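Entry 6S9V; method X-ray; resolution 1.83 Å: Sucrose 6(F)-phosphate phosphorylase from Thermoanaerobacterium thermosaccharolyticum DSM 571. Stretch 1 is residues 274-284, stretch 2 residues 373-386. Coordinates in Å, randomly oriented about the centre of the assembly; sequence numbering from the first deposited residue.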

# COMPACT_ATOMS: atom_id res chain seq x y z
N ILE A 274 6.83 -6.69 5.58
CA ILE A 274 7.80 -7.07 6.60
C ILE A 274 9.07 -6.22 6.47
O ILE A 274 9.70 -5.89 7.49
CB ILE A 274 8.12 -8.57 6.50
CG1 ILE A 274 6.91 -9.40 6.92
CG2 ILE A 274 9.31 -8.94 7.37
CD1 ILE A 274 6.96 -10.84 6.46
N LEU A 275 9.45 -5.88 5.24
CA LEU A 275 10.68 -5.12 5.03
C LEU A 275 10.69 -3.76 5.72
O LEU A 275 11.76 -3.35 6.19
CB LEU A 275 10.92 -4.94 3.53
CG LEU A 275 12.29 -4.42 3.11
CD1 LEU A 275 13.39 -5.42 3.36
CD2 LEU A 275 12.25 -4.00 1.64
N PRO A 276 9.60 -2.99 5.76
CA PRO A 276 9.70 -1.63 6.36
C PRO A 276 10.21 -1.66 7.80
O PRO A 276 11.16 -0.94 8.14
CB PRO A 276 8.27 -1.09 6.24
CG PRO A 276 7.68 -1.84 5.06
CD PRO A 276 8.27 -3.23 5.17
N PHE A 277 9.61 -2.49 8.65
CA PHE A 277 10.11 -2.64 10.02
C PHE A 277 11.49 -3.28 10.05
O PHE A 277 12.36 -2.87 10.83
CB PHE A 277 9.12 -3.48 10.85
CG PHE A 277 9.53 -3.64 12.30
CD1 PHE A 277 10.50 -4.57 12.67
CD2 PHE A 277 8.94 -2.87 13.28
CE1 PHE A 277 10.87 -4.71 14.01
CE2 PHE A 277 9.31 -3.01 14.61
CZ PHE A 277 10.26 -3.92 14.98
N THR A 278 11.71 -4.30 9.21
CA THR A 278 12.98 -5.00 9.21
C THR A 278 14.14 -4.06 8.92
O THR A 278 15.20 -4.14 9.55
CB THR A 278 12.94 -6.15 8.20
OG1 THR A 278 11.94 -7.09 8.61
CG2 THR A 278 14.29 -6.86 8.11
N VAL A 279 13.96 -3.14 7.97
CA VAL A 279 15.01 -2.19 7.65
C VAL A 279 15.22 -1.21 8.80
O VAL A 279 16.36 -0.88 9.15
CB VAL A 279 14.71 -1.47 6.33
CG1 VAL A 279 15.64 -0.28 6.13
CG2 VAL A 279 14.86 -2.46 5.16
N LEU A 280 14.14 -0.76 9.43
CA LEU A 280 14.29 0.12 10.60
C LEU A 280 15.12 -0.55 11.68
O LEU A 280 16.04 0.05 12.25
CB LEU A 280 12.92 0.50 11.17
CG LEU A 280 12.25 1.80 10.74
CD1 LEU A 280 10.93 1.92 11.50
CD2 LEU A 280 13.13 3.01 11.00
N TYR A 281 14.76 -1.80 12.02
CA TYR A 281 15.50 -2.53 13.04
C TYR A 281 16.96 -2.71 12.64
O TYR A 281 17.86 -2.57 13.48
CB TYR A 281 14.84 -3.89 13.28
CG TYR A 281 15.60 -4.78 14.23
CD1 TYR A 281 16.62 -5.61 13.77
CD2 TYR A 281 15.31 -4.79 15.58
CE1 TYR A 281 17.33 -6.43 14.64
CE2 TYR A 281 16.02 -5.60 16.46
CZ TYR A 281 17.02 -6.41 15.98
OH TYR A 281 17.72 -7.21 16.86
N THR A 282 17.20 -3.04 11.37
CA THR A 282 18.56 -3.24 10.88
C THR A 282 19.43 -2.02 11.15
O THR A 282 20.56 -2.13 11.63
CB THR A 282 18.52 -3.53 9.37
OG1 THR A 282 17.76 -4.73 9.12
CG2 THR A 282 19.91 -3.67 8.83
N LEU A 283 18.91 -0.83 10.82
CA LEU A 283 19.68 0.40 10.92
C LEU A 283 19.78 0.90 12.35
O LEU A 283 20.84 1.37 12.78
CB LEU A 283 19.06 1.46 10.01
CG LEU A 283 19.04 1.03 8.54
CD1 LEU A 283 18.13 1.94 7.73
CD2 LEU A 283 20.44 1.04 7.97
N ILE A 284 18.69 0.79 13.12
CA ILE A 284 18.73 1.25 14.51
C ILE A 284 19.70 0.41 15.33
O ILE A 284 20.43 0.94 16.18
CB ILE A 284 17.31 1.22 15.13
CG1 ILE A 284 16.47 2.36 14.55
CG2 ILE A 284 17.39 1.30 16.65
CD1 ILE A 284 14.99 2.26 14.89
N ASP A 373 22.40 9.66 5.89
CA ASP A 373 23.19 8.50 5.48
C ASP A 373 22.44 7.21 5.76
O ASP A 373 22.40 6.31 4.92
CB ASP A 373 24.54 8.53 6.20
CG ASP A 373 25.43 9.69 5.72
OD1 ASP A 373 25.27 10.14 4.57
OD2 ASP A 373 26.24 10.20 6.52
N ALA A 374 21.82 7.10 6.94
CA ALA A 374 21.03 5.91 7.25
C ALA A 374 19.83 5.80 6.32
O ALA A 374 19.44 4.69 5.91
CB ALA A 374 20.58 5.96 8.71
N TYR A 375 19.23 6.94 5.96
CA TYR A 375 18.07 6.92 5.08
C TYR A 375 18.45 6.47 3.68
O TYR A 375 17.75 5.66 3.07
CB TYR A 375 17.43 8.30 5.05
CG TYR A 375 16.23 8.36 4.14
CD1 TYR A 375 15.19 7.45 4.28
CD2 TYR A 375 16.14 9.32 3.14
CE1 TYR A 375 14.09 7.50 3.45
CE2 TYR A 375 15.03 9.37 2.31
CZ TYR A 375 14.01 8.45 2.47
OH TYR A 375 12.91 8.48 1.64
N LEU A 376 19.57 6.97 3.15
CA LEU A 376 20.05 6.48 1.86
C LEU A 376 20.41 5.00 1.95
O LEU A 376 20.17 4.24 1.01
CB LEU A 376 21.25 7.30 1.39
CG LEU A 376 20.95 8.47 0.46
CD1 LEU A 376 20.27 8.02 -0.82
CD2 LEU A 376 20.08 9.48 1.17
N ALA A 377 20.98 4.56 3.08
CA ALA A 377 21.26 3.15 3.28
C ALA A 377 19.98 2.32 3.24
O ALA A 377 19.94 1.25 2.61
CB ALA A 377 22.00 2.93 4.59
N ALA A 378 18.91 2.83 3.87
CA ALA A 378 17.61 2.17 3.86
C ALA A 378 17.09 1.98 2.44
O ALA A 378 16.59 0.90 2.09
CB ALA A 378 16.62 2.98 4.69
N ARG A 379 17.14 3.03 1.63
CA ARG A 379 16.66 2.94 0.25
C ARG A 379 17.54 2.02 -0.58
O ARG A 379 17.05 1.30 -1.45
CB ARG A 379 16.59 4.34 -0.38
CG ARG A 379 15.49 5.23 0.21
CD ARG A 379 14.11 4.81 -0.27
NE ARG A 379 13.09 5.71 0.26
CZ ARG A 379 11.79 5.45 0.31
NH1 ARG A 379 11.30 4.30 -0.15
NH2 ARG A 379 10.97 6.35 0.84
N ALA A 380 18.86 2.04 -0.34
CA ALA A 380 19.74 1.11 -1.05
C ALA A 380 19.36 -0.34 -0.74
O ALA A 380 19.24 -1.17 -1.65
CB ALA A 380 21.20 1.37 -0.69
N ILE A 381 19.16 -0.65 0.54
CA ILE A 381 18.69 -1.98 0.92
C ILE A 381 17.40 -2.31 0.20
O ILE A 381 17.24 -3.39 -0.38
CB ILE A 381 18.52 -2.07 2.45
CG1 ILE A 381 19.86 -1.95 3.17
CG2 ILE A 381 17.82 -3.39 2.80
CD1 ILE A 381 19.70 -1.66 4.67
N GLN A 382 16.44 -1.37 0.23
CA GLN A 382 15.17 -1.60 -0.45
C GLN A 382 15.38 -1.91 -1.93
O GLN A 382 14.82 -2.88 -2.46
CB GLN A 382 14.26 -0.38 -0.30
CG GLN A 382 12.87 -0.61 -0.87
CD GLN A 382 12.15 0.66 -1.27
OE1 GLN A 382 12.53 1.76 -0.88
NE2 GLN A 382 11.08 0.51 -2.04
N PHE A 383 16.19 -1.10 -2.60
CA PHE A 383 16.35 -1.24 -4.04
C PHE A 383 17.15 -2.49 -4.42
O PHE A 383 16.99 -3.01 -5.52
CB PHE A 383 17.03 0.00 -4.63
CG PHE A 383 16.22 1.28 -4.49
CD1 PHE A 383 14.88 1.25 -4.12
CD2 PHE A 383 16.81 2.51 -4.73
CE1 PHE A 383 14.16 2.42 -3.99
CE2 PHE A 383 16.09 3.68 -4.61
CZ PHE A 383 14.76 3.64 -4.23
N PHE A 384 18.01 -2.98 -3.51
CA PHE A 384 18.74 -4.22 -3.75
C PHE A 384 17.95 -5.46 -3.37
O PHE A 384 18.39 -6.57 -3.66
CB PHE A 384 20.09 -4.21 -3.00
CG PHE A 384 21.21 -3.62 -3.81
CD1 PHE A 384 21.27 -2.25 -4.03
CD2 PHE A 384 22.17 -4.42 -4.38
CE1 PHE A 384 22.28 -1.70 -4.79
CE2 PHE A 384 23.18 -3.89 -5.15
CZ PHE A 384 23.24 -2.53 -5.36
N THR A 385 16.81 -5.30 -2.71
CA THR A 385 15.94 -6.43 -2.36
C THR A 385 15.09 -6.82 -3.56
O THR A 385 14.51 -5.95 -4.20
CB THR A 385 15.03 -6.06 -1.18
OG1 THR A 385 15.84 -5.76 -0.04
CG2 THR A 385 14.08 -7.22 -0.84
N PRO A 386 15.02 -8.11 -3.90
CA PRO A 386 14.17 -8.52 -5.03
C PRO A 386 12.73 -8.06 -4.83
O PRO A 386 12.17 -8.17 -3.73
CB PRO A 386 14.28 -10.04 -5.03
CG PRO A 386 15.62 -10.32 -4.41
CD PRO A 386 15.79 -9.24 -3.35

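Two helices of one chain, far apart in sequence, pack here with their N-to-C directions at 135°, so stretch 2 runs roughly against stretch 1, and their axes come within 10.3 Å. No hydrogen bond joins the two stretches. The contact is a matter of shape, and its first rule is spacing: Leu275, Val279 and Leu283, each four residues from the next, turn CA-to-CB toward stretch 2 and meet it in reverse order.

Stretch 2 opens with Asp373, whose side chain stays out of reach. Ala374 is the first to take part. It points toward the partner helix, yet the nearest contact it makes is through its backbone: Leu283 CD1 lies 3.5 Å from Ala374 O. That oxygen also accepts the helical hydrogen bond from Ala378 N, at 2.8 Å, so the leucine methyl rests against a carbonyl already satisfied by its own helix.

Tyr375 faces away and Leu376 is out of reach; the next contributor is Ala377, its CB 4.2 Å from Leu283 CD2. One turn beyond Ala374 comes Ala378, whose CB points sideways. This one methyl is shared, standing 3.6 Å from Leu283 CD1 and 3.7 Å from Val279 CG1. The backbones are nearest here too, with Val279 CA and Ala378 CA 6.3 Å apart, a closeness that suits the short side chain of alanine.

Arg379 turns away and bonds within its own helix. Its NE and NH2 donate to Tyr375 OH at 3.1 and 3.0 Å, while NH1 donates to Gln382 OE1 at 2.9 Å. These bonds link Tyr375, Arg379 and Gln382 within stretch 2.

After Ala380, which does not reach across, Ile381 supplies the bulk that the alanines lack. It points toward stretch 1 with chi1 m and chi2 t, and its two methyls find different partners: CG2 lies 3.9 Å from Val279 CG2, and CD1 lies 4.3 Å from Leu283 CD2. Ile381 completes the hole formed with Ala374, Ala377 and Ala378, into which Leu283 fits as a knob. Three small residues and one large one thus receive a leucine in its m, t rotamer, and Leu283 has more of its surface covered than any other residue in the contact, 71 Å².

Gln382 leaves sideways and its end leads away, where OE1 accepts the bond from Arg379 NH1, but its aliphatic part still serves the packing, with CG 4.3 Å from Leu275 CD2. Here the CA atoms of Leu275 and Gln382 are 7.9 Å apart, wider than at Val279, and the long leucine reaches over the gap.

Phe383 and Phe384 stay out of reach. Thr385, beyond the helix, closes the contact: its OG1 lies 4.2 Å from Leu275 CD1. The hydroxyl donates to Ile381 O at 2.8 Å, so its polar need is met within stretch 2 even as it borders a leucine methyl. Thr282 uses the same device in the other helix, its OG1 donating to Thr278 O at 2.7 Å.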